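Local coordinates for protein muramoyltetrapeptide carboxypeptidase (Oxalobacter formigenes OXCC13, PDB 6UUK) that probably cleaves the terminal D-amino acid from muramoyl tetrapeptides as a serine-type LD-carboxypeptidase of peptidase family S66, at residues Asp182-Thr187 against His316-Val321. Sequence-based numbering, arbitrary orientation.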
loop_
_atom_site.group_PDB
_atom_site.type_symbol
_atom_site.label_atom_id
_atom_site.label_comp_id
_atom_site.label_asym_id
_atom_site.label_seq_id
_atom_site.Cartn_x
_atom_site.Cartn_y
_atom_site.Cartn_z
ATOM N N ASP B 182 -29.652 0.790 11.808
ATOM C CA ASP B 182 -29.839 -0.643 11.585
ATOM C C ASP B 182 -28.800 -1.435 12.382
ATOM O O ASP B 182 -27.943 -2.132 11.838
ATOM C CB ASP B 182 -29.765 -0.955 10.094
ATOM C CG ASP B 182 -30.370 -2.305 9.742
ATOM O OD1 ASP B 182 -29.908 -3.333 10.278
ATOM O OD2 ASP B 182 -31.314 -2.335 8.926
ATOM N N LEU B 183 -28.894 -1.303 13.706
ATOM C CA LEU B 183 -27.917 -1.911 14.600
ATOM C C LEU B 183 -27.881 -3.424 14.425
ATOM O O LEU B 183 -28.909 -4.068 14.196
ATOM C CB LEU B 183 -28.238 -1.557 16.052
ATOM C CG LEU B 183 -27.979 -0.111 16.475
ATOM C CD1 LEU B 183 -28.470 0.131 17.893
ATOM C CD2 LEU B 183 -26.500 0.220 16.357
ATOM N N SER B 184 -26.683 -3.989 14.536
ATOM C CA SER B 184 -26.461 -5.417 14.354
ATOM C C SER B 184 -26.346 -6.087 15.717
ATOM O O SER B 184 -25.446 -5.763 16.498
ATOM C CB SER B 184 -25.200 -5.670 13.527
ATOM O OG SER B 184 -24.939 -7.057 13.407
ATOM N N ALA B 185 -27.259 -7.019 15.998
ATOM C CA ALA B 185 -27.157 -7.795 17.227
ATOM C C ALA B 185 -25.957 -8.731 17.195
ATOM O O ALA B 185 -25.357 -9.003 18.239
ATOM C CB ALA B 185 -28.444 -8.584 17.463
ATOM N N PHE B 186 -25.591 -9.226 16.010
ATOM C CA PHE B 186 -24.428 -10.100 15.893
ATOM C C PHE B 186 -23.150 -9.373 16.288
ATOM O O PHE B 186 -22.293 -9.935 16.979
ATOM C CB PHE B 186 -24.327 -10.638 14.465
ATOM C CG PHE B 186 -23.139 -11.528 14.227
ATOM C CD1 PHE B 186 -21.941 -11.003 13.766
ATOM C CD2 PHE B 186 -23.223 -12.892 14.450
ATOM C CE1 PHE B 186 -20.850 -11.819 13.542
ATOM C CE2 PHE B 186 -22.135 -13.713 14.226
ATOM C CZ PHE B 186 -20.947 -13.175 13.772
ATOM N N THR B 187 -23.003 -8.118 15.859
ATOM C CA THR B 187 -21.786 -7.370 16.154
ATOM C C THR B 187 -21.731 -6.956 17.619
ATOM O O THR B 187 -20.699 -7.115 18.282
ATOM C CB THR B 187 -21.694 -6.141 15.247
ATOM O OG1 THR B 187 -21.600 -6.558 13.879
ATOM C CG2 THR B 187 -20.476 -5.302 15.602
ATOM N N HIS B 316 -15.376 -4.729 7.061
ATOM C CA HIS B 316 -16.237 -3.547 7.077
ATOM C C HIS B 316 -17.669 -3.908 6.705
ATOM O O HIS B 316 -18.276 -3.311 5.817
ATOM C CB HIS B 316 -15.683 -2.476 6.148
ATOM C CG HIS B 316 -14.327 -1.977 6.543
ATOM N ND1 HIS B 316 -13.191 -2.751 6.452
ATOM C CD2 HIS B 316 -13.927 -0.778 7.025
ATOM C CE1 HIS B 316 -12.148 -2.052 6.863
ATOM N NE2 HIS B 316 -12.567 -0.850 7.216
ATOM N N THR B 317 -18.214 -4.906 7.393
ATOM C CA THR B 317 -19.573 -5.372 7.179
ATOM C C THR B 317 -20.425 -5.060 8.400
ATOM O O THR B 317 -19.916 -4.723 9.473
ATOM C CB THR B 317 -19.599 -6.879 6.896
ATOM O OG1 THR B 317 -19.015 -7.587 7.997
ATOM C CG2 THR B 317 -18.817 -7.197 5.630
ATOM N N LYS B 318 -21.743 -5.169 8.222
ATOM C CA LYS B 318 -22.658 -4.948 9.337
ATOM C C LYS B 318 -22.409 -5.955 10.453
ATOM O O LYS B 318 -22.307 -5.585 11.628
ATOM C CB LYS B 318 -24.106 -5.026 8.854
ATOM C CG LYS B 318 -25.119 -5.148 9.979
ATOM C CD LYS B 318 -26.535 -5.258 9.446
ATOM C CE LYS B 318 -27.524 -5.503 10.571
ATOM N NZ LYS B 318 -28.922 -5.573 10.069
ATOM N N ASP B 319 -22.307 -7.234 10.102
ATOM C CA ASP B 319 -22.030 -8.286 11.072
ATOM C C ASP B 319 -20.531 -8.559 11.107
ATOM O O ASP B 319 -19.949 -8.992 10.108
ATOM C CB ASP B 319 -22.800 -9.560 10.726
ATOM C CG ASP B 319 -24.263 -9.473 11.100
ATOM O OD1 ASP B 319 -24.786 -8.344 11.212
ATOM O OD2 ASP B 319 -24.887 -10.536 11.299
ATOM N N LYS B 320 -19.913 -8.302 12.257
ATOM C CA LYS B 320 -18.493 -8.552 12.448
ATOM C C LYS B 320 -18.265 -9.069 13.859
ATOM O O LYS B 320 -19.087 -8.869 14.757
ATOM C CB LYS B 320 -17.655 -7.288 12.203
ATOM C CG LYS B 320 -17.803 -6.230 13.284
ATOM C CD LYS B 320 -17.038 -4.966 12.932
ATOM C CE LYS B 320 -17.624 -4.297 11.701
ATOM N NZ LYS B 320 -16.874 -3.071 11.319
ATOM N N VAL B 321 -17.135 -9.740 14.047
ATOM C CA VAL B 321 -16.756 -10.282 15.343
ATOM C C VAL B 321 -15.615 -9.451 15.913
ATOM O O VAL B 321 -14.962 -8.672 15.212
ATOM C CB VAL B 321 -16.358 -11.770 15.254
ATOM C CG1 VAL B 321 -17.544 -12.614 14.816
ATOM C CG2 VAL B 321 -15.188 -11.949 14.300
HETATM O O HOH W 1 -18.222 -7.777 16.944
#
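Thr187, in the first turn of helix 185-196, and Ser184, the residue just before it, meet residues 316-321, part of the loop between strands 308-310 and 323-325. Ser184 is the N-cap of that helix. Its OG accepts the capping bond from Thr187 N at 3.3 Å. The same OG donates to Asp319 OD1 at 2.5 Å, meeting it from above the carboxylate plane. The cap thus ties the helix start to the loop.

The tight part centres on the buried Thr187. Its OG1 sits beside the backbone N, anti to the carbonyl carbon (chi1 -63°). There it donates to Lys318 O at 2.6 Å, on a lone pair in the carbonyl plane, and accepts from Lys320 N. Two bonds therefore hold this hydroxyl, and both go to loop backbone. The methyl CG2 of Thr187 packs on Lys320 CG.

The outer side is looser. Lys318 is extended beyond CG and crosses exposed Asp182 at about a right angle. A salt bridge joins Lys318 NZ to Asp182 OD1; the modelled 2.5 Å is very short, and its exact length is doubtful. The planes of the partly exposed Phe186 ring and the Asp319 carboxylate are 7° apart, but the side chains cross obliquely. Asp319 OD2 lies beside Phe186 CB and CG, and Asp319 CB is nearest Phe186 CD1. Phe186 CE1 and CZ touch Val321 CG1.

His316, in the same loop, is predicted to belong to the charge relay system with Glu246; Ser152 is the predicted nucleophile. His316 itself does not touch 182-187. Beyond the hydroxyl bonds, one water donates to Thr187 O at 2.9 Å and to Lys320 O at 2.6 Å.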